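Local coordinates for protein acetyltransferase, GNAT family (PDB 2ATR) that probably transfers an acetyl group from acetyl-CoA to an acceptor not yet identified, as members of the GNAT family do, at residues M1-Q7 / V43-D49; H17-V22 / D71-P76; G55-L59 / L87-L92; G63-V69 / E97-L103. All blocks are in the same frame, centred on the assembly; numbering follows the deposited sequence.

From the N terminus, strand 2-7 leads into helix 12-20, and contact 1 then closes the first loop by pairing strand 2-7 with 43-49. Contact 2 opens inside that loop and closes after it, so the two cross: it lays the end of helix 12-20 on strand 66-74. Contact 3 starts from strand 52-61 within the loop of contact 2 and ends on helix 83-92, and so crosses contact 2; contact 4, from 63-69 to 97-103, crosses contacts 2 and 3. Contact 1 closes before contacts 3 and 4 begin. Contacts 1 and 4 attach the two outermost strands of the sheet in this chain, their centres about 21 Å apart, while contacts 2 and 3 bring helices to its opposite faces.

Contact 1 of 4, residues M1-Q7 / V43-D49; sequences MITIKKQ and VIYLALD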
loop_
_atom_site.group_PDB
_atom_site.type_symbol
_atom_site.label_atom_id
_atom_site.label_comp_id
_atom_site.label_asym_id
_atom_site.label_seq_id
_atom_site.Cartn_x
_atom_site.Cartn_y
_atom_site.Cartn_z
HETATM N N MSE A 1 -15.413 -0.207 15.172
HETATM C CA MSE A 1 -14.058 -0.436 15.752
HETATM C C MSE A 1 -12.969 0.294 14.957
HETATM O O MSE A 1 -12.257 1.151 15.515
HETATM C CB MSE A 1 -13.758 -1.927 15.823
HETATM C CG MSE A 1 -13.054 -2.329 17.118
HETATM SE SE MSE A 1 -12.665 -4.253 16.962
HETATM C CE MSE A 1 -14.374 -5.114 17.950
ATOM N N ILE A 2 -12.842 -0.026 13.662
ATOM C CA ILE A 2 -11.770 0.577 12.837
ATOM C C ILE A 2 -12.221 1.707 11.917
ATOM O O ILE A 2 -13.214 1.603 11.234
ATOM C CB ILE A 2 -10.898 -0.470 12.052
ATOM C CG1 ILE A 2 -9.916 -1.177 13.011
ATOM C CG2 ILE A 2 -10.075 0.218 10.973
ATOM C CD1 ILE A 2 -10.430 -2.437 13.580
ATOM N N THR A 3 -11.444 2.771 11.924
ATOM C CA THR A 3 -11.688 3.943 11.140
ATOM C C THR A 3 -10.707 3.960 9.976
ATOM O O THR A 3 -9.518 3.718 10.143
ATOM C CB THR A 3 -11.491 5.224 12.005
ATOM O OG1 THR A 3 -12.394 5.170 13.110
ATOM C CG2 THR A 3 -11.784 6.460 11.214
ATOM N N ILE A 4 -11.225 4.244 8.802
ATOM C CA ILE A 4 -10.359 4.467 7.643
ATOM C C ILE A 4 -10.444 5.950 7.337
ATOM O O ILE A 4 -11.541 6.467 7.023
ATOM C CB ILE A 4 -10.736 3.576 6.428
ATOM C CG1 ILE A 4 -10.865 2.067 6.807
ATOM C CG2 ILE A 4 -9.833 3.875 5.191
ATOM C CD1 ILE A 4 -9.596 1.336 7.353
ATOM N N LYS A 5 -9.293 6.615 7.465
ATOM C CA LYS A 5 -9.170 8.061 7.294
ATOM C C LYS A 5 -8.115 8.467 6.269
ATOM O O LYS A 5 -6.926 8.063 6.352
ATOM C CB LYS A 5 -8.912 8.758 8.640
ATOM C CG LYS A 5 -10.217 9.197 9.322
ATOM C CD LYS A 5 -10.002 9.730 10.757
ATOM C CE LYS A 5 -11.353 10.148 11.426
ATOM N NZ LYS A 5 -11.590 11.623 11.406
ATOM N N LYS A 6 -8.578 9.235 5.277
ATOM C CA LYS A 6 -7.719 9.920 4.333
ATOM C C LYS A 6 -6.886 10.959 5.028
ATOM O O LYS A 6 -7.401 11.757 5.808
ATOM C CB LYS A 6 -8.536 10.617 3.244
ATOM C CG LYS A 6 -7.716 10.942 2.052
ATOM C CD LYS A 6 -8.628 11.383 0.908
ATOM C CE LYS A 6 -7.821 11.786 -0.299
ATOM N NZ LYS A 6 -6.834 12.835 0.034
ATOM N N GLN A 7 -5.611 10.985 4.658
ATOM C CA GLN A 7 -4.592 11.845 5.242
ATOM C C GLN A 7 -3.988 12.790 4.217
ATOM O O GLN A 7 -3.601 12.347 3.128
ATOM C CB GLN A 7 -3.475 10.941 5.746
ATOM C CG GLN A 7 -2.841 11.400 6.994
ATOM C CD GLN A 7 -3.713 11.219 8.219
ATOM O OE1 GLN A 7 -3.456 11.854 9.250
ATOM N NE2 GLN A 7 -4.737 10.351 8.128
ATOM N N VAL A 43 -1.758 9.580 -2.534
ATOM C CA VAL A 43 -2.748 9.435 -1.488
ATOM C C VAL A 43 -2.220 8.562 -0.360
ATOM O O VAL A 43 -1.474 7.621 -0.599
ATOM C CB VAL A 43 -4.081 8.880 -2.036
ATOM C CG1 VAL A 43 -4.154 7.384 -1.933
ATOM C CG2 VAL A 43 -5.244 9.525 -1.360
ATOM N N ILE A 44 -2.616 8.891 0.864
ATOM C CA ILE A 44 -2.420 8.023 2.021
ATOM C C ILE A 44 -3.686 7.899 2.848
ATOM O O ILE A 44 -4.302 8.891 3.173
ATOM C CB ILE A 44 -1.267 8.530 2.895
ATOM C CG1 ILE A 44 0.040 8.533 2.119
ATOM C CG2 ILE A 44 -1.145 7.706 4.151
ATOM C CD1 ILE A 44 1.057 9.457 2.675
ATOM N N TYR A 45 -4.060 6.673 3.177
ATOM C CA TYR A 45 -5.098 6.410 4.167
ATOM C C TYR A 45 -4.506 5.691 5.379
ATOM O O TYR A 45 -3.620 4.868 5.228
ATOM C CB TYR A 45 -6.232 5.571 3.560
ATOM C CG TYR A 45 -7.129 6.314 2.585
ATOM C CD1 TYR A 45 -8.426 6.641 2.920
ATOM C CD2 TYR A 45 -6.673 6.683 1.338
ATOM C CE1 TYR A 45 -9.226 7.312 2.055
ATOM C CE2 TYR A 45 -7.462 7.353 0.468
ATOM C CZ TYR A 45 -8.743 7.670 0.825
ATOM O OH TYR A 45 -9.542 8.336 -0.058
ATOM N N LEU A 46 -5.004 6.009 6.571
ATOM C CA LEU A 46 -4.634 5.258 7.777
ATOM C C LEU A 46 -5.808 4.456 8.287
ATOM O O LEU A 46 -6.967 4.856 8.074
ATOM C CB LEU A 46 -4.144 6.177 8.897
ATOM C CG LEU A 46 -2.998 7.086 8.496
ATOM C CD1 LEU A 46 -2.623 7.938 9.706
ATOM C CD2 LEU A 46 -1.794 6.224 8.010
ATOM N N ALA A 47 -5.503 3.322 8.925
ATOM C CA ALA A 47 -6.455 2.543 9.680
ATOM C C ALA A 47 -6.234 2.871 11.157
ATOM O O ALA A 47 -5.074 2.869 11.628
ATOM C CB ALA A 47 -6.232 1.066 9.444
ATOM N N LEU A 48 -7.335 3.212 11.848
ATOM C CA LEU A 48 -7.299 3.671 13.253
ATOM C C LEU A 48 -8.201 2.828 14.115
ATOM O O LEU A 48 -9.353 2.564 13.767
ATOM C CB LEU A 48 -7.751 5.135 13.380
ATOM C CG LEU A 48 -6.529 6.052 13.272
ATOM C CD1 LEU A 48 -6.317 6.592 11.878
ATOM C CD2 LEU A 48 -6.669 7.177 14.266
ATOM N N ASP A 49 -7.682 2.449 15.266
ATOM C CA ASP A 49 -8.439 1.732 16.264
ATOM C C ASP A 49 -8.537 2.770 17.385
ATOM O O ASP A 49 -7.572 2.933 18.181
ATOM C CB ASP A 49 -7.623 0.508 16.742
ATOM C CG ASP A 49 -8.325 -0.253 17.879
ATOM O OD1 ASP A 49 -9.491 0.086 18.189
ATOM O OD2 ASP A 49 -7.734 -1.206 18.420
#
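K6 lies across one face of the Y45 ring: its CG sits 4.0 Å from the ring centroid and 24° off the normal, a CH-pi contact. With CG anti to the backbone N (chi1 -162°), the lysine chain runs out over the phenol, bringing CD to 3.3 Å from Y45 OH and CE to 3.6 Å from V43 CG2. I4 crosses Y45 at about a right angle, CG2 to CD1 3.8 Å, and its CD1 meets A47 CB. On the sheet face that Q7 shares with L46, the Q7 side chain bends at chi2 and lays NE2 3.6 Å from L46 CD1. K6-Y45 and I4-A47 are non-hydrogen-bonded pairs, held in register by the hydrogen-bonded pairs T3-L48 and K5-L46 that alternate with them; the K5 N to L46 O bond is nearly straight (173°). Further out, the hydroxyl of Y45 bonds N94 OD1, and helix 83-92 covers the face of I4, Y45 and A47. Antiparallel pairing of this kind joins the N-terminal edge strand to the GNAT sheet.

Contact 2 of 4, residues H17-V22 / D71-P76; sequences HLYQAV and DLIVLP
A21 and L75 mark the nearest backbone approach, CA to CA 6.6 Å, where the chain leaving helix 12-20 passes the end of strand 66-74. This is the helix-on-sheet layer of the GNAT alpha/beta fold: D71 and I73 face helix 12-20, whereas the alternating L72 and V74 touch helix 83-92 on the other side. I73 is central. Its CG1 lies beside the backbone N (chi1 -61°), which carries CD1 over the Y19 ring, 3.9 Å from the centroid and 20° off the normal, while CG2 packs on L18 CB at 4.0 Å and also meets V22 CG1. Further along, L75 CD2 touches both L18 CD2 and A21 CB, the latter 3.6 Å away. The polar end lies at D71, whose OD2 also forms a salt bridge with R58 NE and so takes two partners. Y19 OH donates to D71 OD2 at 2.6 Å, reaching it from 41° above the carboxylate plane.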
loop_
_atom_site.group_PDB
_atom_site.type_symbol
_atom_site.label_atom_id
_atom_site.label_comp_id
_atom_site.label_asym_id
_atom_site.label_seq_id
_atom_site.Cartn_x
_atom_site.Cartn_y
_atom_site.Cartn_z
ATOM N N HIS A 17 6.257 3.412 13.539
ATOM C CA HIS A 17 5.920 2.126 14.175
ATOM C C HIS A 17 5.343 1.084 13.199
ATOM O O HIS A 17 5.556 -0.114 13.343
ATOM C CB HIS A 17 4.994 2.328 15.405
ATOM C CG HIS A 17 3.593 2.738 15.059
ATOM N ND1 HIS A 17 3.295 3.993 14.589
ATOM C CD2 HIS A 17 2.416 2.071 15.152
ATOM C CE1 HIS A 17 1.996 4.064 14.349
ATOM N NE2 HIS A 17 1.440 2.915 14.696
ATOM N N LEU A 18 4.595 1.533 12.193
ATOM C CA LEU A 18 4.049 0.584 11.201
ATOM C C LEU A 18 5.186 -0.039 10.330
ATOM O O LEU A 18 5.233 -1.234 10.126
ATOM C CB LEU A 18 3.051 1.308 10.296
ATOM C CG LEU A 18 1.752 1.853 10.904
ATOM C CD1 LEU A 18 0.886 2.494 9.813
ATOM C CD2 LEU A 18 1.030 0.767 11.572
ATOM N N TYR A 19 6.055 0.809 9.809
ATOM C CA TYR A 19 7.214 0.364 8.997
ATOM C C TYR A 19 8.185 -0.484 9.841
ATOM O O TYR A 19 8.581 -1.576 9.400
ATOM C CB TYR A 19 7.916 1.543 8.339
ATOM C CG TYR A 19 7.071 2.253 7.313
ATOM C CD1 TYR A 19 7.039 1.823 5.962
ATOM C CD2 TYR A 19 6.294 3.364 7.680
ATOM C CE1 TYR A 19 6.238 2.497 5.003
ATOM C CE2 TYR A 19 5.507 4.022 6.745
ATOM C CZ TYR A 19 5.478 3.582 5.404
ATOM O OH TYR A 19 4.689 4.270 4.516
ATOM N N GLN A 20 8.520 -0.020 11.055
ATOM C CA GLN A 20 9.211 -0.890 12.057
ATOM C C GLN A 20 8.537 -2.250 12.198
ATOM O O GLN A 20 9.198 -3.276 12.198
ATOM C CB GLN A 20 9.327 -0.207 13.443
ATOM C CG GLN A 20 10.409 0.834 13.473
ATOM C CD GLN A 20 10.322 1.868 14.608
ATOM O OE1 GLN A 20 9.316 2.007 15.311
ATOM N NE2 GLN A 20 11.390 2.647 14.741
ATOM N N ALA A 21 7.216 -2.265 12.295
ATOM C CA ALA A 21 6.464 -3.509 12.470
ATOM C C ALA A 21 6.672 -4.484 11.327
ATOM O O ALA A 21 6.189 -5.636 11.381
ATOM C CB ALA A 21 4.993 -3.199 12.614
ATOM N N VAL A 22 7.343 -4.026 10.272
ATOM C CA VAL A 22 7.599 -4.903 9.131
ATOM C C VAL A 22 9.058 -5.190 8.606
ATOM O O VAL A 22 9.149 -5.837 7.572
ATOM C CB VAL A 22 6.598 -4.655 7.918
ATOM C CG1 VAL A 22 5.144 -4.936 8.306
ATOM C CG2 VAL A 22 6.761 -3.294 7.324
ATOM N N ASP A 71 2.846 1.093 -0.448
ATOM C CA ASP A 71 2.883 0.479 0.911
ATOM C C ASP A 71 1.488 0.049 1.260
ATOM O O ASP A 71 0.515 0.806 1.031
ATOM C CB ASP A 71 3.378 1.449 2.028
ATOM C CG ASP A 71 4.768 2.008 1.783
ATOM O OD1 ASP A 71 5.664 1.290 1.270
ATOM O OD2 ASP A 71 4.981 3.185 2.143
ATOM N N LEU A 72 1.354 -1.171 1.748
ATOM C CA LEU A 72 0.144 -1.616 2.413
ATOM C C LEU A 72 0.541 -2.348 3.703
ATOM O O LEU A 72 1.140 -3.444 3.657
ATOM C CB LEU A 72 -0.688 -2.544 1.536
ATOM C CG LEU A 72 -2.014 -3.065 2.108
ATOM C CD1 LEU A 72 -2.947 -1.888 2.480
ATOM C CD2 LEU A 72 -2.732 -4.012 1.134
ATOM N N ILE A 73 0.219 -1.747 4.837
ATOM C CA ILE A 73 0.690 -2.280 6.122
ATOM C C ILE A 73 -0.483 -2.348 7.058
ATOM O O ILE A 73 -1.218 -1.369 7.183
ATOM C CB ILE A 73 1.784 -1.388 6.779
ATOM C CG1 ILE A 73 3.006 -1.287 5.877
ATOM C CG2 ILE A 73 2.192 -1.952 8.150
ATOM C CD1 ILE A 73 3.988 -0.252 6.292
ATOM N N VAL A 74 -0.695 -3.517 7.657
ATOM C CA VAL A 74 -1.506 -3.645 8.861
ATOM C C VAL A 74 -0.595 -4.271 9.963
ATOM O O VAL A 74 0.240 -5.164 9.681
ATOM C CB VAL A 74 -2.749 -4.502 8.650
ATOM C CG1 VAL A 74 -3.606 -4.538 9.943
ATOM C CG2 VAL A 74 -3.600 -3.966 7.519
ATOM N N LEU A 75 -0.700 -3.757 11.191
ATOM C CA LEU A 75 -0.041 -4.451 12.336
ATOM C C LEU A 75 -0.422 -5.904 12.349
ATOM O O LEU A 75 -1.629 -6.243 12.288
ATOM C CB LEU A 75 -0.377 -3.821 13.689
ATOM C CG LEU A 75 0.151 -2.419 13.892
ATOM C CD1 LEU A 75 -0.446 -1.794 15.210
ATOM C CD2 LEU A 75 1.722 -2.375 13.879
ATOM N N PRO A 76 0.616 -6.785 12.362
ATOM C CA PRO A 76 0.442 -8.208 12.226
ATOM C C PRO A 76 -0.386 -8.704 13.342
ATOM O O PRO A 76 -0.822 -9.831 13.297
ATOM C CB PRO A 76 1.885 -8.769 12.307
ATOM C CG PRO A 76 2.734 -7.643 11.871
ATOM C CD PRO A 76 2.051 -6.424 12.458
#

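Contact 3 of 4, residues G55-L59 / L87-L92; sequences GLIRL and LMKEAL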
loop_
_atom_site.group_PDB
_atom_site.type_symbol
_atom_site.label_atom_id
_atom_site.label_comp_id
_atom_site.label_asym_id
_atom_site.label_seq_id
_atom_site.Cartn_x
_atom_site.Cartn_y
_atom_site.Cartn_z
ATOM N N GLY A 55 -2.678 0.761 10.676
ATOM C CA GLY A 55 -2.583 0.337 9.259
ATOM C C GLY A 55 -2.369 1.547 8.413
ATOM O O GLY A 55 -2.711 2.661 8.842
ATOM N N LEU A 56 -1.742 1.350 7.239
ATOM C CA LEU A 56 -1.481 2.425 6.303
ATOM C C LEU A 56 -1.562 1.863 4.861
ATOM O O LEU A 56 -1.218 0.706 4.627
ATOM C CB LEU A 56 -0.095 3.070 6.584
ATOM C CG LEU A 56 0.568 4.069 5.619
ATOM C CD1 LEU A 56 1.533 5.026 6.362
ATOM C CD2 LEU A 56 1.316 3.294 4.470
ATOM N N ILE A 57 -2.050 2.672 3.940
ATOM C CA ILE A 57 -1.875 2.396 2.479
ATOM C C ILE A 57 -1.313 3.658 1.870
ATOM O O ILE A 57 -1.671 4.757 2.288
ATOM C CB ILE A 57 -3.150 1.867 1.749
ATOM C CG1 ILE A 57 -2.848 1.467 0.239
ATOM C CG2 ILE A 57 -4.283 2.928 1.841
ATOM C CD1 ILE A 57 -4.054 0.681 -0.413
ATOM N N ARG A 58 -0.370 3.507 0.942
ATOM C CA ARG A 58 0.247 4.619 0.278
ATOM C C ARG A 58 0.362 4.311 -1.231
ATOM O O ARG A 58 0.972 3.316 -1.675
ATOM C CB ARG A 58 1.643 4.891 0.854
ATOM C CG ARG A 58 2.307 6.114 0.360
ATOM C CD ARG A 58 3.517 6.479 1.220
ATOM N NE ARG A 58 4.704 5.651 0.958
ATOM C CZ ARG A 58 5.585 5.828 -0.021
ATOM N NH1 ARG A 58 5.415 6.738 -0.992
ATOM N NH2 ARG A 58 6.643 5.044 -0.066
ATOM N N LEU A 59 -0.256 5.173 -2.019
ATOM C CA LEU A 59 -0.226 5.032 -3.485
ATOM C C LEU A 59 0.671 6.067 -4.079
ATOM O O LEU A 59 0.745 7.174 -3.567
ATOM C CB LEU A 59 -1.629 5.197 -4.055
ATOM C CG LEU A 59 -2.809 4.389 -3.539
ATOM C CD1 LEU A 59 -3.983 4.695 -4.439
ATOM C CD2 LEU A 59 -2.530 2.928 -3.524
ATOM N N LEU A 87 -8.656 -0.504 3.447
ATOM C CA LEU A 87 -7.595 0.432 3.003
ATOM C C LEU A 87 -7.502 0.505 1.436
ATOM O O LEU A 87 -7.515 1.593 0.841
ATOM C CB LEU A 87 -6.256 0.034 3.607
ATOM C CG LEU A 87 -6.061 0.370 5.113
ATOM C CD1 LEU A 87 -4.717 -0.255 5.574
ATOM C CD2 LEU A 87 -6.051 1.889 5.313
HETATM N N MSE A 88 -7.475 -0.674 0.833
HETATM C CA MSE A 88 -7.444 -0.863 -0.622
HETATM C C MSE A 88 -8.680 -0.237 -1.310
HETATM O O MSE A 88 -8.567 0.532 -2.271
HETATM C CB MSE A 88 -7.302 -2.382 -0.929
HETATM C CG MSE A 88 -5.831 -2.947 -0.780
HETATM SE SE MSE A 88 -4.650 -2.459 -2.086
HETATM C CE MSE A 88 -5.287 -3.549 -3.404
ATOM N N LYS A 89 -9.866 -0.556 -0.811
ATOM C CA LYS A 89 -11.115 -0.033 -1.422
ATOM C C LYS A 89 -11.239 1.474 -1.336
ATOM O O LYS A 89 -11.557 2.115 -2.356
ATOM C CB LYS A 89 -12.355 -0.767 -0.885
ATOM C CG LYS A 89 -12.381 -2.257 -1.263
ATOM C CD LYS A 89 -13.503 -3.035 -0.513
ATOM C CE LYS A 89 -13.447 -4.506 -0.785
ATOM N NZ LYS A 89 -13.366 -4.840 -2.258
ATOM N N GLU A 90 -10.907 2.067 -0.187
ATOM C CA GLU A 90 -10.893 3.555 -0.087
ATOM C C GLU A 90 -9.825 4.269 -0.913
ATOM O O GLU A 90 -10.119 5.284 -1.582
ATOM C CB GLU A 90 -10.797 4.060 1.348
ATOM C CG GLU A 90 -11.943 3.587 2.260
ATOM C CD GLU A 90 -13.331 4.000 1.743
ATOM O OE1 GLU A 90 -13.467 5.122 1.204
ATOM O OE2 GLU A 90 -14.281 3.186 1.860
ATOM N N ALA A 91 -8.581 3.782 -0.851
ATOM C CA ALA A 91 -7.518 4.450 -1.621
ATOM C C ALA A 91 -7.759 4.309 -3.122
ATOM O O ALA A 91 -7.724 5.304 -3.829
ATOM C CB ALA A 91 -6.130 3.941 -1.231
ATOM N N LEU A 92 -8.053 3.101 -3.600
ATOM C CA LEU A 92 -8.189 2.876 -5.052
ATOM C C LEU A 92 -9.469 3.502 -5.630
ATOM O O LEU A 92 -9.554 3.706 -6.837
ATOM C CB LEU A 92 -8.142 1.386 -5.390
ATOM C CG LEU A 92 -6.789 0.696 -5.158
ATOM C CD1 LEU A 92 -6.966 -0.750 -5.425
ATOM C CD2 LEU A 92 -5.716 1.362 -6.043
#
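L87 meets the flat G55-L56 peptide over one face: its CD1 stands 4.1 Å from G55 C and 3.8 Å from L56 N, displaced toward the L56 N end. No aromatic ring from either segment takes part, so peptide planes are the flat groups concerned. Here the strand and helix axes pass 8.8 Å apart, with their N-to-C directions 34° from each other. The alternate strand residues I57 and L59 point to the helix, where L87 and A91 stand one turn apart. I57 does most of the filling. Its CG1 is anti to the backbone N (chi1 -175°), sending CD1 to 3.6 Å from the selenium of M88, a selenomethionine whose chain bends back to cross the isoleucine at about a right angle. The other branch, CG2, sits against the helix, 3.7 Å from A91 CB and 3.6 Å from L87 O, a carbonyl that accepts A91 N within the helix. L59 CD1 continues the row, 3.9 Å from A91 CB, and touches L92 CD2. Outside the pair, M88 and L92 also pack on F120. In GNAT proteins the helix after the fourth core strand follows the loop that binds the acetyl-CoA pyrophosphate; helix 83-92 probably corresponds to it. Since the two segments share no hydrogen bond and the side chains that meet are all apolar, shape and close packing set how this helix sits on the strand.

Contact 4 of 4, residues G63-V69 / E97-L103; sequences GFSSVFV and EAYQVQL
V67 and A98 touch at the apolar centre, CG2 to CB 3.6 Å; V67 CG1 is anti to the backbone N (chi1 174°), which turns CG2 to the alanine. V67 CB also meets V101 CG2 at 4.0 Å. V69 and L103 run alongside one another in the same direction, their CB atoms 3.9 Å apart. F95, L59 and F120 flank this face. Beneath it the backbones run parallel, the S66-Q100, V67-V101 and F68-Q102 bridges carried by bonds such as Q102 N to V67 O and V69 N to Q102 O. Strand 66-74, helix 83-92 and strand 100-102 thus form a beta-alpha-beta crossover, probably the GNAT crossover whose two strands splay apart farther on to admit acetyl-CoA. On the opposite face the F68 and Q102 side chains run alongside each other, ring and amide planes 39° apart, F68 CD1 lying 4.0 Å from Q102 CB. A water over the F68 ring, near its rim, donates to V67 O (3.2 Å), which thereby holds two donors; its bond to Q102 NE2 is weak. At the exposed end Y99 N donates to F64 O at 2.9 Å, in a turn where D62 OD1 accepts from the amides of F64 and S66. Q100 N reaches S65 O at 3.0 Å from 40° above the carbonyl plane.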
loop_
_atom_site.group_PDB
_atom_site.type_symbol
_atom_site.label_atom_id
_atom_site.label_comp_id
_atom_site.label_asym_id
_atom_site.label_seq_id
_atom_site.Cartn_x
_atom_site.Cartn_y
_atom_site.Cartn_z
ATOM N N GLY A 63 -1.109 9.221 -11.313
ATOM C CA GLY A 63 -2.487 9.368 -10.926
ATOM C C GLY A 63 -3.447 9.332 -12.104
ATOM O O GLY A 63 -4.664 9.440 -11.916
ATOM N N PHE A 64 -2.920 9.149 -13.307
ATOM C CA PHE A 64 -3.771 9.166 -14.521
ATOM C C PHE A 64 -3.527 7.975 -15.387
ATOM O O PHE A 64 -4.436 7.186 -15.633
ATOM C CB PHE A 64 -3.572 10.478 -15.343
ATOM C CG PHE A 64 -4.103 11.698 -14.660
ATOM C CD1 PHE A 64 -5.471 12.011 -14.746
ATOM C CD2 PHE A 64 -3.257 12.537 -13.937
ATOM C CE1 PHE A 64 -6.007 13.151 -14.099
ATOM C CE2 PHE A 64 -3.766 13.706 -13.308
ATOM C CZ PHE A 64 -5.150 14.013 -13.384
ATOM N N SER A 65 -2.311 7.839 -15.897
ATOM C CA SER A 65 -1.957 6.619 -16.648
ATOM C C SER A 65 -1.502 5.472 -15.740
ATOM O O SER A 65 -1.669 4.299 -16.107
ATOM C CB SER A 65 -0.901 6.870 -17.709
ATOM O OG SER A 65 -1.319 7.968 -18.523
ATOM N N SER A 66 -0.917 5.823 -14.584
ATOM C CA SER A 66 -0.286 4.832 -13.704
ATOM C C SER A 66 -0.391 5.201 -12.236
ATOM O O SER A 66 -0.073 6.342 -11.834
ATOM C CB SER A 66 1.181 4.622 -14.052
ATOM O OG SER A 66 1.900 5.806 -13.723
ATOM N N VAL A 67 -0.851 4.213 -11.468
ATOM C CA VAL A 67 -0.966 4.229 -10.031
ATOM C C VAL A 67 -0.339 2.908 -9.485
ATOM O O VAL A 67 -0.495 1.833 -10.072
ATOM C CB VAL A 67 -2.432 4.370 -9.585
ATOM C CG1 VAL A 67 -2.566 4.231 -8.010
ATOM C CG2 VAL A 67 -3.043 5.748 -10.069
ATOM N N PHE A 68 0.442 3.016 -8.426
ATOM C CA PHE A 68 1.118 1.825 -7.847
ATOM C C PHE A 68 0.765 1.796 -6.372
ATOM O O PHE A 68 0.817 2.855 -5.719
ATOM C CB PHE A 68 2.640 1.879 -8.052
ATOM C CG PHE A 68 3.050 1.946 -9.519
ATOM C CD1 PHE A 68 3.296 0.773 -10.237
ATOM C CD2 PHE A 68 3.093 3.177 -10.194
ATOM C CE1 PHE A 68 3.674 0.814 -11.585
ATOM C CE2 PHE A 68 3.422 3.221 -11.537
ATOM C CZ PHE A 68 3.733 2.028 -12.228
ATOM N N VAL A 69 0.403 0.617 -5.875
ATOM C CA VAL A 69 0.116 0.423 -4.444
ATOM C C VAL A 69 1.497 0.224 -3.833
ATOM O O VAL A 69 2.103 -0.853 -3.953
ATOM C CB VAL A 69 -0.810 -0.822 -4.107
ATOM C CG1 VAL A 69 -0.927 -0.973 -2.543
ATOM C CG2 VAL A 69 -2.228 -0.659 -4.677
ATOM N N GLU A 97 -10.495 5.116 -12.684
ATOM C CA GLU A 97 -10.306 5.279 -14.125
ATOM C C GLU A 97 -8.808 5.386 -14.517
ATOM O O GLU A 97 -8.523 5.521 -15.698
ATOM C CB GLU A 97 -11.111 6.501 -14.657
ATOM C CG GLU A 97 -12.532 6.584 -14.058
ATOM C CD GLU A 97 -13.614 6.992 -15.070
ATOM O OE1 GLU A 97 -13.347 7.894 -15.910
ATOM O OE2 GLU A 97 -14.746 6.407 -15.014
ATOM N N ALA A 98 -7.878 5.306 -13.556
ATOM C CA ALA A 98 -6.425 5.297 -13.894
ATOM C C ALA A 98 -6.186 4.187 -14.884
ATOM O O ALA A 98 -6.704 3.092 -14.724
ATOM C CB ALA A 98 -5.500 5.107 -12.644
ATOM N N TYR A 99 -5.430 4.470 -15.919
ATOM C CA TYR A 99 -5.202 3.488 -16.989
ATOM C C TYR A 99 -4.693 2.103 -16.517
ATOM O O TYR A 99 -5.320 1.060 -16.795
ATOM C CB TYR A 99 -4.410 4.088 -18.207
ATOM C CG TYR A 99 -4.277 3.058 -19.323
ATOM C CD1 TYR A 99 -5.380 2.682 -20.096
ATOM C CD2 TYR A 99 -3.066 2.410 -19.547
ATOM C CE1 TYR A 99 -5.267 1.688 -21.087
ATOM C CE2 TYR A 99 -2.954 1.398 -20.528
ATOM C CZ TYR A 99 -4.060 1.058 -21.274
ATOM O OH TYR A 99 -3.937 0.085 -22.241
ATOM N N GLN A 100 -3.604 2.080 -15.756
ATOM C CA GLN A 100 -3.097 0.827 -15.181
ATOM C C GLN A 100 -2.856 1.013 -13.716
ATOM O O GLN A 100 -2.307 2.049 -13.288
ATOM C CB GLN A 100 -1.784 0.383 -15.831
ATOM C CG GLN A 100 -1.977 -0.016 -17.263
ATOM C CD GLN A 100 -0.699 -0.470 -17.882
ATOM O OE1 GLN A 100 0.296 0.273 -17.943
ATOM N NE2 GLN A 100 -0.699 -1.701 -18.341
ATOM N N VAL A 101 -3.280 0.022 -12.930
ATOM C CA VAL A 101 -2.967 0.061 -11.511
ATOM C C VAL A 101 -2.226 -1.239 -11.184
ATOM O O VAL A 101 -2.705 -2.323 -11.531
ATOM C CB VAL A 101 -4.228 0.229 -10.666
ATOM C CG1 VAL A 101 -3.856 0.202 -9.206
ATOM C CG2 VAL A 101 -4.949 1.584 -11.027
ATOM N N GLN A 102 -1.054 -1.115 -10.548
ATOM C CA GLN A 102 -0.202 -2.254 -10.291
ATOM C C GLN A 102 0.370 -2.260 -8.886
ATOM O O GLN A 102 0.225 -1.299 -8.146
ATOM C CB GLN A 102 0.943 -2.315 -11.317
ATOM C CG GLN A 102 0.471 -2.479 -12.746
ATOM C CD GLN A 102 1.627 -2.583 -13.695
ATOM O OE1 GLN A 102 2.336 -3.562 -13.703
ATOM N NE2 GLN A 102 1.838 -1.565 -14.465
ATOM N N LEU A 103 1.047 -3.352 -8.548
ATOM C CA LEU A 103 1.690 -3.534 -7.233
ATOM C C LEU A 103 2.674 -4.692 -7.447
ATOM O O LEU A 103 2.605 -5.439 -8.476
ATOM C CB LEU A 103 0.680 -3.830 -6.108
ATOM C CG LEU A 103 -0.238 -5.072 -6.115
ATOM C CD1 LEU A 103 0.422 -6.315 -5.450
ATOM C CD2 LEU A 103 -1.485 -4.737 -5.350
HETATM O O HOH W 1 0.493 1.154 -13.009
#